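Local atomic coordinates of NAD-dependent epimerase/dehydratase (Methylobacillus flagellatus KT, PDB entry 3GPI), a protein that is of unknown function but probably binds a nicotinamide adenine dinucleotide in a Rossmann-type domain and may act as an epimerase, dehydratase or dehydrogenase. Residues T30-S35 with L46-T51; L7-G12 with L67-A72; A57-L62 with L93-G98; R63-V68 with G98-H103. All coordinates share one frame; numbering follows the deposited sequence.

Contact 1: residues T30-S35 with L46-T51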
loop_
_atom_site.group_PDB
_atom_site.type_symbol
_atom_site.label_atom_id
_atom_site.label_comp_id
_atom_site.label_asym_id
_atom_site.label_seq_id
_atom_site.Cartn_x
_atom_site.Cartn_y
_atom_site.Cartn_z
ATOM N N THR A 30 -5.524 -3.022 -17.280
ATOM C CA THR A 30 -4.924 -1.818 -17.895
ATOM C C THR A 30 -4.546 -0.857 -16.791
ATOM O O THR A 30 -5.285 -0.670 -15.822
ATOM C CB THR A 30 -5.938 -1.123 -18.859
ATOM O OG1 THR A 30 -6.380 -2.098 -19.813
ATOM C CG2 THR A 30 -5.276 0.066 -19.597
ATOM N N GLY A 31 -3.394 -0.190 -16.953
ATOM C CA GLY A 31 -2.973 0.828 -15.990
ATOM C C GLY A 31 -3.086 2.240 -16.533
ATOM O O GLY A 31 -3.096 2.446 -17.755
ATOM N N LEU A 32 -3.170 3.181 -15.630
ATOM C CA LEU A 32 -3.139 4.581 -15.979
ATOM C C LEU A 32 -1.868 5.117 -15.332
ATOM O O LEU A 32 -1.724 5.067 -14.093
ATOM C CB LEU A 32 -4.404 5.271 -15.424
ATOM C CG LEU A 32 -4.844 6.665 -15.865
ATOM C CD1 LEU A 32 -6.284 6.866 -15.413
ATOM C CD2 LEU A 32 -3.935 7.731 -15.246
ATOM N N ARG A 33 -0.950 5.648 -16.156
ATOM C CA ARG A 33 0.344 6.155 -15.682
ATOM C C ARG A 33 0.618 7.571 -16.174
ATOM O O ARG A 33 -0.116 8.088 -17.006
ATOM C CB ARG A 33 1.434 5.226 -16.195
ATOM C CG ARG A 33 1.633 5.343 -17.715
ATOM C CD ARG A 33 2.871 4.660 -18.176
ATOM N NE ARG A 33 2.830 4.485 -19.620
ATOM C CZ ARG A 33 3.624 5.117 -20.480
ATOM N NH1 ARG A 33 4.559 5.963 -20.052
ATOM N NH2 ARG A 33 3.506 4.878 -21.772
ATOM N N ARG A 34 1.676 8.189 -15.653
ATOM C CA ARG A 34 2.232 9.429 -16.226
ATOM C C ARG A 34 3.283 9.157 -17.329
ATOM O O ARG A 34 3.965 8.108 -17.307
ATOM C CB ARG A 34 2.900 10.208 -15.107
ATOM C CG ARG A 34 1.971 10.601 -13.955
ATOM C CD ARG A 34 2.722 11.460 -12.923
ATOM N NE ARG A 34 3.886 10.751 -12.395
ATOM C CZ ARG A 34 3.879 10.001 -11.299
ATOM N NH1 ARG A 34 2.767 9.881 -10.574
ATOM N NH2 ARG A 34 4.987 9.379 -10.925
ATOM N N SER A 35 3.491 10.126 -18.243
ATOM C CA SER A 35 4.470 9.968 -19.345
ATOM C C SER A 35 5.910 9.800 -18.864
ATOM O O SER A 35 6.690 9.099 -19.483
ATOM C CB SER A 35 4.385 11.111 -20.352
ATOM O OG SER A 35 4.776 12.326 -19.767
ATOM N N LEU A 46 -2.170 3.284 -20.435
ATOM C CA LEU A 46 -2.321 4.567 -21.126
ATOM C C LEU A 46 -1.774 5.674 -20.243
ATOM O O LEU A 46 -1.643 5.527 -19.026
ATOM C CB LEU A 46 -3.797 4.836 -21.498
ATOM C CG LEU A 46 -4.765 5.020 -20.326
ATOM C CD1 LEU A 46 -5.215 6.454 -20.221
ATOM C CD2 LEU A 46 -5.992 4.112 -20.525
ATOM N N ILE A 47 -1.427 6.791 -20.873
ATOM C CA ILE A 47 -0.975 7.971 -20.190
ATOM C C ILE A 47 -2.149 8.894 -19.940
ATOM O O ILE A 47 -2.919 9.218 -20.862
ATOM C CB ILE A 47 0.165 8.690 -21.021
ATOM C CG1 ILE A 47 1.411 7.801 -21.115
ATOM C CG2 ILE A 47 0.489 10.059 -20.412
ATOM C CD1 ILE A 47 2.384 8.163 -22.287
ATOM N N ALA A 48 -2.303 9.319 -18.701
ATOM C CA ALA A 48 -3.267 10.335 -18.364
ATOM C C ALA A 48 -2.889 11.021 -17.067
ATOM O O ALA A 48 -1.956 10.592 -16.377
ATOM C CB ALA A 48 -4.673 9.734 -18.273
ATOM N N ASP A 49 -3.609 12.089 -16.738
ATOM C CA ASP A 49 -3.345 12.879 -15.546
ATOM C C ASP A 49 -4.633 12.971 -14.804
ATOM O O ASP A 49 -5.565 13.653 -15.249
ATOM C CB ASP A 49 -2.866 14.292 -15.921
ATOM C CG ASP A 49 -2.537 15.156 -14.696
ATOM O OD1 ASP A 49 -2.952 14.858 -13.558
ATOM O OD2 ASP A 49 -1.851 16.175 -14.884
ATOM N N VAL A 50 -4.711 12.284 -13.663
ATOM C CA VAL A 50 -5.939 12.238 -12.886
ATOM C C VAL A 50 -6.429 13.610 -12.403
ATOM O O VAL A 50 -7.589 13.765 -12.075
ATOM C CB VAL A 50 -5.861 11.219 -11.717
ATOM C CG1 VAL A 50 -5.628 9.797 -12.265
ATOM C CG2 VAL A 50 -4.769 11.624 -10.710
ATOM N N THR A 51 -5.529 14.602 -12.397
ATOM C CA THR A 51 -5.895 15.971 -11.994
ATOM C C THR A 51 -6.497 16.787 -13.142
ATOM O O THR A 51 -7.007 17.887 -12.924
ATOM C CB THR A 51 -4.691 16.745 -11.378
ATOM O OG1 THR A 51 -3.672 16.960 -12.368
ATOM C CG2 THR A 51 -4.104 15.961 -10.202
#
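Leu46 opens a short parallel ladder: its N-H goes to Gly31 O at 3.0 Å, and its own carbonyl O takes the N-H of Arg33, also at 3.0 Å and almost straight (172°). The side chain of Leu46 has CG in the crowded position between backbone N and carbonyl carbon, and from there its CD1 lies 4.4 Å from CG of Leu32, on the same face of the sheet.

Ile47 turns to the opposite face and crosses Arg33 obliquely. Its CG1 sits 3.5 Å above the guanidinium plane of Arg33, over the centre. Arg33 also has CG in the crowded position (chi1 70°) and then runs extended to NE, which donates to Thr45 OG1 and so fixes the flat group over the isoleucine. An alanine at Arg33 would remove this lid and would probably leave Ile47 more open to solvent; the bond from NE to Thr45 OG1 would be lost. The CG2 branch of Ile47 reaches CB of Ser35 at 4.0 Å.

Ala48 ends the ladder, its N-H meeting Arg33 O at 3.0 Å; its small CB leaves room for CD2 of Leu32 at 3.7 Å. Asp49 faces away and forms an Asx turn, OD1 accepting from both N and OG1 of Thr51. CG1 of Val50 also touches CD2 of Leu32, at 4.0 Å.

In the Rossmann-type sheet strand 45-47 flanks strand 29-33, whose other side pairs with strand 6-9; Asn91 of helix 86-95 donates to Val50 O, and Leu62 packs on Thr30 and Leu46.

Contact 2: residues L7-G12 with L67-A72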
loop_
_atom_site.group_PDB
_atom_site.type_symbol
_atom_site.label_atom_id
_atom_site.label_comp_id
_atom_site.label_asym_id
_atom_site.label_seq_id
_atom_site.Cartn_x
_atom_site.Cartn_y
_atom_site.Cartn_z
ATOM N N LEU A 7 -9.086 -1.802 -14.032
ATOM C CA LEU A 7 -8.287 -0.593 -14.288
ATOM C C LEU A 7 -7.513 -0.271 -13.028
ATOM O O LEU A 7 -8.110 -0.175 -11.960
ATOM C CB LEU A 7 -9.197 0.566 -14.652
ATOM C CG LEU A 7 -8.521 1.931 -14.769
ATOM C CD1 LEU A 7 -7.399 1.959 -15.778
ATOM C CD2 LEU A 7 -9.605 2.949 -15.109
ATOM N N ILE A 8 -6.187 -0.174 -13.161
ATOM C CA ILE A 8 -5.334 0.219 -12.030
ATOM C C ILE A 8 -4.862 1.651 -12.290
ATOM O O ILE A 8 -4.121 1.879 -13.261
ATOM C CB ILE A 8 -4.123 -0.714 -11.917
ATOM C CG1 ILE A 8 -4.584 -2.169 -11.654
ATOM C CG2 ILE A 8 -3.180 -0.216 -10.794
ATOM C CD1 ILE A 8 -3.485 -3.215 -11.753
ATOM N N ALA A 9 -5.314 2.598 -11.484
ATOM C CA ALA A 9 -4.877 3.980 -11.635
ATOM C C ALA A 9 -3.687 4.183 -10.729
ATOM O O ALA A 9 -3.815 4.113 -9.512
ATOM C CB ALA A 9 -5.959 4.931 -11.278
ATOM N N GLY A 10 -2.535 4.438 -11.344
ATOM C CA GLY A 10 -1.285 4.574 -10.630
ATOM C C GLY A 10 -0.443 3.348 -10.873
ATOM O O GLY A 10 -0.772 2.249 -10.397
ATOM N N CYS A 11 0.657 3.523 -11.599
ATOM C CA CYS A 11 1.516 2.411 -11.987
ATOM C C CYS A 11 2.902 2.487 -11.368
ATOM O O CYS A 11 3.930 2.267 -12.026
ATOM C CB CYS A 11 1.633 2.312 -13.504
ATOM S SG CYS A 11 0.063 1.909 -14.316
ATOM N N GLY A 12 2.929 2.807 -10.084
ATOM C CA GLY A 12 4.143 2.591 -9.319
ATOM C C GLY A 12 4.352 1.113 -9.036
ATOM O O GLY A 12 3.728 0.212 -9.647
ATOM N N LEU A 67 -12.073 -0.899 -10.250
ATOM C CA LEU A 67 -11.028 0.119 -10.200
ATOM C C LEU A 67 -10.144 -0.112 -8.996
ATOM O O LEU A 67 -10.674 -0.246 -7.897
ATOM C CB LEU A 67 -11.660 1.500 -10.098
ATOM C CG LEU A 67 -10.695 2.669 -9.848
ATOM C CD1 LEU A 67 -9.709 2.873 -10.991
ATOM C CD2 LEU A 67 -11.519 3.945 -9.600
ATOM N N VAL A 68 -8.820 -0.181 -9.201
ATOM C CA VAL A 68 -7.888 -0.130 -8.076
ATOM C C VAL A 68 -7.192 1.219 -8.169
ATOM O O VAL A 68 -6.518 1.486 -9.166
ATOM C CB VAL A 68 -6.832 -1.271 -8.135
ATOM C CG1 VAL A 68 -5.938 -1.190 -6.915
ATOM C CG2 VAL A 68 -7.526 -2.612 -8.194
ATOM N N TYR A 69 -7.382 2.063 -7.163
ATOM C CA TYR A 69 -6.848 3.404 -7.219
ATOM C C TYR A 69 -5.674 3.505 -6.260
ATOM O O TYR A 69 -5.863 3.410 -5.054
ATOM C CB TYR A 69 -7.952 4.402 -6.859
ATOM C CG TYR A 69 -7.607 5.834 -7.169
ATOM C CD1 TYR A 69 -7.866 6.368 -8.420
ATOM C CD2 TYR A 69 -6.997 6.638 -6.210
ATOM C CE1 TYR A 69 -7.533 7.666 -8.717
ATOM C CE2 TYR A 69 -6.681 7.953 -6.488
ATOM C CZ TYR A 69 -6.941 8.451 -7.745
ATOM O OH TYR A 69 -6.602 9.747 -8.029
ATOM N N CYS A 70 -4.497 3.695 -6.842
ATOM C CA CYS A 70 -3.228 3.745 -6.108
ATOM C C CYS A 70 -2.629 5.157 -6.074
ATOM O O CYS A 70 -1.664 5.371 -5.333
ATOM C CB CYS A 70 -2.221 2.851 -6.801
ATOM S SG CYS A 70 -2.751 1.174 -7.089
ATOM N N VAL A 71 -3.208 6.110 -6.814
ATOM C CA VAL A 71 -2.562 7.431 -7.005
ATOM C C VAL A 71 -2.412 8.218 -5.685
ATOM O O VAL A 71 -1.347 8.778 -5.431
ATOM C CB VAL A 71 -3.285 8.267 -8.091
ATOM C CG1 VAL A 71 -2.679 9.692 -8.219
ATOM C CG2 VAL A 71 -3.262 7.514 -9.430
ATOM N N ALA A 72 -3.442 8.215 -4.841
ATOM C CA ALA A 72 -3.409 8.989 -3.587
ATOM C C ALA A 72 -2.302 8.437 -2.700
ATOM O O ALA A 72 -1.538 9.204 -2.086
ATOM C CB ALA A 72 -4.793 8.976 -2.888
#
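Leu7 and Leu67 lie side by side and point the same way, each with CG anti to the backbone N, so that CG of Leu7 comes 4.1 Å from CD1 of Leu67. The carbonyl O of Leu7 takes the N-H of Val68 at 2.8 Å, nearly along the C=O axis.

Ile8 faces the other way, with Val68, toward Leu18 of helix 13-24; its CG2 branch also meets SG of Cys70 at 4.0 Å. Branched aliphatic chains suit this buried face, where the sheet packs on the helix.

These are neighbouring parallel strands of a Rossmann-type fold, their axes 14° apart, and the turn that leaves the first carries a GxGxxG-like sequence, consistent with a dinucleotide-binding loop.

Ala9 returns to the face of Leu7. Its N-H reaches Val68 O at 2.8 Å, and its carbonyl O holds Cys70 N at 2.8 Å, just before helix 71-76 begins. The methyl CB of Ala9 approaches CD1 of the Tyr69 ring obliquely at 3.7 Å, and CG2 of Val71 lies over one face of that ring, offset toward the rim.

Gly10 has backbone angles (phi 107°) at which a CB would press on the preceding carbonyl O; such a CB would also stand only 3.1 Å from CB of Cys70. The carbonyl O of Gly10 is buried with no partner in the model. Gly12, two residues on, occupies the N-cap of helix 13-24.

Contact 3: residues A57-L62 with L93-G98; sequences ASIVHL and LSALEG
Ile59 and Leu96 cross at about a right angle, the isoleucine laying its longer branch over the leucine's end. Ile59 has CG1 in the crowded position between backbone N and carbonyl carbon (chi1 69°), with CD1 extended beyond it. CG1 thereby lies 3.9 Å from CD2 of Leu96, while CD1 carries on to the methyl CB of Ala95, also at 3.9 Å. A small residue suits the place of Ala95, since the tip of Ile59 rests on that methyl. An alanine at Ile59 would remove CG1, CG2 and CD1 and would probably loosen the packing against Ala95 and Leu96.

Helix 86-95 lies in the beta-alpha-beta crossover from strand 66-69 to strand 103-109 of the Rossmann-type fold, and here its C-terminal end meets the loop 57-62 that precedes strand 66-69. Leu96 is the first residue to leave the helix; its side chain, CG anti to the carbonyl carbon, also touches Leu67 and Pro64.

Val60 comes in beside the backbone of that helix end. Its CB lies 3.4 Å from Ala95 O, and its CG2 branch, anti to the backbone N, lies 3.4 Å from Glu97 O. Gly98 has a positive phi (117°) that would force a CB onto the preceding carbonyl O, and that CB would also crowd CG2 of Val60. One water bridges the two backbones, accepting from Val60 N at 2.9 Å and donating to Ala95 O at 2.7 Å, so that this carbonyl at the end of the helix has a partner.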
loop_
_atom_site.group_PDB
_atom_site.type_symbol
_atom_site.label_atom_id
_atom_site.label_comp_id
_atom_site.label_asym_id
_atom_site.label_seq_id
_atom_site.Cartn_x
_atom_site.Cartn_y
_atom_site.Cartn_z
ATOM N N ALA A 57 -10.899 11.208 -20.788
ATOM C CA ALA A 57 -12.095 10.931 -21.565
ATOM C C ALA A 57 -12.076 9.565 -22.228
ATOM O O ALA A 57 -13.107 9.136 -22.698
ATOM C CB ALA A 57 -12.310 12.017 -22.614
ATOM N N SER A 58 -10.925 8.894 -22.287
ATOM C CA SER A 58 -10.825 7.596 -22.979
ATOM C C SER A 58 -11.065 6.423 -22.027
ATOM O O SER A 58 -11.354 5.302 -22.467
ATOM C CB SER A 58 -9.434 7.434 -23.604
ATOM O OG SER A 58 -8.475 7.079 -22.628
ATOM N N ILE A 59 -10.897 6.641 -20.735
ATOM C CA ILE A 59 -10.850 5.480 -19.823
ATOM C C ILE A 59 -12.171 4.710 -19.731
ATOM O O ILE A 59 -12.157 3.496 -19.485
ATOM C CB ILE A 59 -10.289 5.788 -18.398
ATOM C CG1 ILE A 59 -11.217 6.674 -17.550
ATOM C CG2 ILE A 59 -8.870 6.369 -18.491
ATOM C CD1 ILE A 59 -10.693 6.846 -16.118
ATOM N N VAL A 60 -13.312 5.367 -19.914
ATOM C CA VAL A 60 -14.580 4.648 -19.855
ATOM C C VAL A 60 -14.676 3.599 -20.948
ATOM O O VAL A 60 -15.420 2.608 -20.789
ATOM C CB VAL A 60 -15.771 5.620 -19.888
ATOM C CG1 VAL A 60 -16.051 6.131 -21.309
ATOM C CG2 VAL A 60 -17.014 4.995 -19.275
ATOM N N HIS A 61 -13.917 3.768 -22.032
ATOM C CA HIS A 61 -13.941 2.727 -23.077
ATOM C C HIS A 61 -13.322 1.413 -22.626
ATOM O O HIS A 61 -13.563 0.354 -23.235
ATOM C CB HIS A 61 -13.271 3.201 -24.336
ATOM C CG HIS A 61 -14.091 4.153 -25.134
ATOM N ND1 HIS A 61 -13.511 5.086 -25.962
ATOM C CD2 HIS A 61 -15.433 4.336 -25.224
ATOM C CE1 HIS A 61 -14.466 5.802 -26.539
ATOM N NE2 HIS A 61 -15.640 5.364 -26.106
ATOM N N LEU A 62 -12.526 1.453 -21.570
ATOM C CA LEU A 62 -11.989 0.221 -21.004
ATOM C C LEU A 62 -13.050 -0.614 -20.302
ATOM O O LEU A 62 -12.858 -1.802 -20.045
ATOM C CB LEU A 62 -10.881 0.534 -19.991
ATOM C CG LEU A 62 -9.648 1.223 -20.569
ATOM C CD1 LEU A 62 -8.781 1.747 -19.406
ATOM C CD2 LEU A 62 -8.889 0.257 -21.452
ATOM N N LEU A 93 -13.425 8.743 -10.933
ATOM C CA LEU A 93 -14.750 8.189 -10.830
ATOM C C LEU A 93 -15.736 8.831 -11.797
ATOM O O LEU A 93 -16.518 8.154 -12.447
ATOM C CB LEU A 93 -15.270 8.303 -9.408
ATOM C CG LEU A 93 -14.452 7.517 -8.388
ATOM C CD1 LEU A 93 -14.828 7.971 -6.960
ATOM C CD2 LEU A 93 -14.715 6.022 -8.566
ATOM N N SER A 94 -15.681 10.156 -11.909
ATOM C CA SER A 94 -16.545 10.860 -12.838
ATOM C C SER A 94 -16.296 10.380 -14.276
ATOM O O SER A 94 -17.260 10.177 -15.039
ATOM C CB SER A 94 -16.269 12.350 -12.750
ATOM O OG SER A 94 -17.028 13.029 -13.745
ATOM N N ALA A 95 -15.032 10.179 -14.623
ATOM C CA ALA A 95 -14.658 9.765 -15.994
ATOM C C ALA A 95 -15.137 8.343 -16.269
ATOM O O ALA A 95 -15.246 7.947 -17.439
ATOM C CB ALA A 95 -13.169 9.869 -16.213
ATOM N N LEU A 96 -15.400 7.569 -15.220
ATOM C CA LEU A 96 -15.861 6.194 -15.376
ATOM C C LEU A 96 -17.358 6.093 -15.414
ATOM O O LEU A 96 -17.888 4.986 -15.366
ATOM C CB LEU A 96 -15.302 5.288 -14.266
ATOM C CG LEU A 96 -13.818 4.988 -14.497
ATOM C CD1 LEU A 96 -13.177 4.314 -13.279
ATOM C CD2 LEU A 96 -13.589 4.137 -15.760
ATOM N N GLU A 97 -18.065 7.227 -15.444
ATOM C CA GLU A 97 -19.494 7.193 -15.623
ATOM C C GLU A 97 -19.793 6.552 -16.975
ATOM O O GLU A 97 -19.440 7.053 -18.082
ATOM C CB GLU A 97 -20.147 8.576 -15.478
ATOM C CG GLU A 97 -21.672 8.531 -15.420
ATOM C CD GLU A 97 -22.292 9.744 -14.740
ATOM O OE1 GLU A 97 -23.490 9.696 -14.395
ATOM O OE2 GLU A 97 -21.574 10.739 -14.545
ATOM N N GLY A 98 -20.475 5.434 -16.865
ATOM C CA GLY A 98 -20.823 4.598 -18.007
ATOM C C GLY A 98 -20.179 3.220 -17.926
ATOM O O GLY A 98 -20.653 2.296 -18.580
HETATM O O HOH W 1 -13.736 8.270 -19.665
#

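Contact 4: residues R63-V68 with G98-H103; sequences RPEILV and GAPLQH
The guanidinium of Arg63 has CD of Pro100 3.4 Å above one face, offset toward the rim, and Gly98 O at its edge. NH2 donates to that oxygen at 2.9 Å, from 35° above the carbonyl plane rather than along a lone pair; a bend at chi3 of Arg63 brings the group round. Arginine suits the spot because its flat face, weakly hydrated, can lie on the proline while an N-H at the edge reaches the backbone.

Here the loop into strand 66-69 runs beside the loop into strand 103-109, the strands that begin and close a beta-alpha-beta crossover of the Rossmann-type fold. The side chains of Glu65 and Gln102 lie side by side, carboxylate and amide planes 53° apart, and OE1 of Gln102 lies 3.5 Å from CB of Glu65; OE1 of Glu65 accepts from Lys5 N. The His103 ring leads away, to Ser148 OG at ND1 and Thr150 OG1 at NE2, but its CB lies 3.6 Å from CD1 of Ile66.

Pro100 is the centre of an inverse gamma turn, for which its ring-limited phi is well suited. Beyond the turn, Glu65 O accepts from Gln102 N at 2.7 Å, on a lone pair, and weakly from His103 N; Pro64 O is buried with no partner in the model. CD1 of Leu101 tucks in 3.7 Å from Leu67 N, whose N-H meets His103 O at 3.1 Å.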
loop_
_atom_site.group_PDB
_atom_site.type_symbol
_atom_site.label_atom_id
_atom_site.label_comp_id
_atom_site.label_asym_id
_atom_site.label_seq_id
_atom_site.Cartn_x
_atom_site.Cartn_y
_atom_site.Cartn_z
ATOM N N ARG A 63 -14.164 0.009 -19.980
ATOM C CA ARG A 63 -15.268 -0.650 -19.288
ATOM C C ARG A 63 -14.824 -1.569 -18.134
ATOM O O ARG A 63 -15.191 -2.734 -18.084
ATOM C CB ARG A 63 -16.133 -1.419 -20.310
ATOM C CG ARG A 63 -16.782 -0.444 -21.290
ATOM C CD ARG A 63 -17.902 -1.064 -22.132
ATOM N NE ARG A 63 -18.957 -1.586 -21.258
ATOM C CZ ARG A 63 -19.784 -0.845 -20.534
ATOM N NH1 ARG A 63 -20.639 -1.444 -19.718
ATOM N NH2 ARG A 63 -19.823 0.472 -20.638
ATOM N N PRO A 64 -14.053 -1.023 -17.186
ATOM C CA PRO A 64 -13.630 -1.918 -16.104
ATOM C C PRO A 64 -14.809 -2.277 -15.183
ATOM O O PRO A 64 -15.707 -1.454 -14.968
ATOM C CB PRO A 64 -12.629 -1.045 -15.329
ATOM C CG PRO A 64 -13.157 0.366 -15.536
ATOM C CD PRO A 64 -13.509 0.345 -17.010
ATOM N N GLU A 65 -14.783 -3.484 -14.619
ATOM C CA GLU A 65 -15.674 -3.823 -13.519
ATOM C C GLU A 65 -15.042 -3.445 -12.187
ATOM O O GLU A 65 -15.761 -3.265 -11.208
ATOM C CB GLU A 65 -15.951 -5.317 -13.529
ATOM C CG GLU A 65 -17.082 -5.679 -14.509
ATOM C CD GLU A 65 -16.637 -6.233 -15.851
ATOM O OE1 GLU A 65 -15.532 -6.825 -15.982
ATOM O OE2 GLU A 65 -17.462 -6.128 -16.794
ATOM N N ILE A 66 -13.706 -3.354 -12.142
ATOM C CA ILE A 66 -13.014 -3.055 -10.902
ATOM C C ILE A 66 -12.028 -1.913 -11.130
ATOM O O ILE A 66 -11.271 -1.923 -12.118
ATOM C CB ILE A 66 -12.233 -4.289 -10.375
ATOM C CG1 ILE A 66 -13.131 -5.501 -10.180
ATOM C CG2 ILE A 66 -11.434 -3.971 -9.101
ATOM C CD1 ILE A 66 -14.083 -5.431 -9.019
ATOM N N LEU A 67 -12.073 -0.899 -10.250
ATOM C CA LEU A 67 -11.028 0.119 -10.200
ATOM C C LEU A 67 -10.144 -0.112 -8.996
ATOM O O LEU A 67 -10.674 -0.246 -7.897
ATOM C CB LEU A 67 -11.660 1.500 -10.098
ATOM C CG LEU A 67 -10.695 2.669 -9.848
ATOM C CD1 LEU A 67 -9.709 2.873 -10.991
ATOM C CD2 LEU A 67 -11.519 3.945 -9.600
ATOM N N VAL A 68 -8.820 -0.181 -9.201
ATOM C CA VAL A 68 -7.888 -0.130 -8.076
ATOM C C VAL A 68 -7.192 1.219 -8.169
ATOM O O VAL A 68 -6.518 1.486 -9.166
ATOM C CB VAL A 68 -6.832 -1.271 -8.135
ATOM C CG1 VAL A 68 -5.938 -1.190 -6.915
ATOM C CG2 VAL A 68 -7.526 -2.612 -8.194
ATOM N N GLY A 98 -20.475 5.434 -16.865
ATOM C CA GLY A 98 -20.823 4.598 -18.007
ATOM C C GLY A 98 -20.179 3.220 -17.926
ATOM O O GLY A 98 -20.653 2.296 -18.580
ATOM N N ALA A 99 -19.066 3.091 -17.198
ATOM C CA ALA A 99 -18.417 1.783 -17.043
ATOM C C ALA A 99 -19.270 0.915 -16.126
ATOM O O ALA A 99 -19.999 1.422 -15.268
ATOM C CB ALA A 99 -17.022 1.960 -16.412
ATOM N N PRO A 100 -19.162 -0.406 -16.256
ATOM C CA PRO A 100 -19.909 -1.375 -15.473
ATOM C C PRO A 100 -19.186 -1.607 -14.147
ATOM O O PRO A 100 -18.912 -2.739 -13.763
ATOM C CB PRO A 100 -19.874 -2.600 -16.367
ATOM C CG PRO A 100 -18.526 -2.525 -16.997
ATOM C CD PRO A 100 -18.315 -1.039 -17.266
ATOM N N LEU A 101 -18.895 -0.514 -13.462
ATOM C CA LEU A 101 -18.065 -0.571 -12.270
ATOM C C LEU A 101 -18.793 -1.236 -11.101
ATOM O O LEU A 101 -19.886 -0.810 -10.705
ATOM C CB LEU A 101 -17.653 0.868 -11.929
ATOM C CG LEU A 101 -16.601 1.080 -10.841
ATOM C CD1 LEU A 101 -15.319 0.433 -11.312
ATOM C CD2 LEU A 101 -16.382 2.591 -10.630
ATOM N N GLN A 102 -18.184 -2.285 -10.556
ATOM C CA GLN A 102 -18.774 -3.057 -9.459
ATOM C C GLN A 102 -18.075 -2.821 -8.125
ATOM O O GLN A 102 -18.657 -3.065 -7.072
ATOM C CB GLN A 102 -18.708 -4.546 -9.775
ATOM C CG GLN A 102 -19.596 -4.951 -10.952
ATOM C CD GLN A 102 -19.346 -6.380 -11.391
ATOM O OE1 GLN A 102 -18.209 -6.877 -11.336
ATOM N NE2 GLN A 102 -20.397 -7.037 -11.880
ATOM N N HIS A 103 -16.821 -2.397 -8.145
ATOM C CA HIS A 103 -16.099 -2.213 -6.902
ATOM C C HIS A 103 -14.924 -1.303 -7.118
ATOM O O HIS A 103 -14.273 -1.330 -8.156
ATOM C CB HIS A 103 -15.593 -3.548 -6.325
ATOM C CG HIS A 103 -15.541 -3.558 -4.824
ATOM N ND1 HIS A 103 -16.666 -3.612 -4.035
ATOM C CD2 HIS A 103 -14.496 -3.427 -3.972
ATOM C CE1 HIS A 103 -16.315 -3.595 -2.761
ATOM N NE2 HIS A 103 -15.004 -3.476 -2.696
#

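The sheet runs through three of the contacts. Contact 1 joins contact 2 through Ile8, whose N lies 2.9 Å from Thr30 O and whose O lies 2.9 Å from Leu32 N, while Leu7 N to Ile66 O at 2.9 Å ties contact 2 to contact 4. Contacts 1 and 4 do not touch, their nearest atoms being about 7 Å apart. Contact 3 packs against all the others: Leu62 CD1 lies 3.9 Å from Leu7 CD1, Ile59 CG2 lies 4.1 Å from Leu32 CD1, and Val60 CG2 lies 3.5 Å from Ala99 N. The glycine-rich turn of contact 2, the probable dinucleotide site, lies near Leu32 of contact 1.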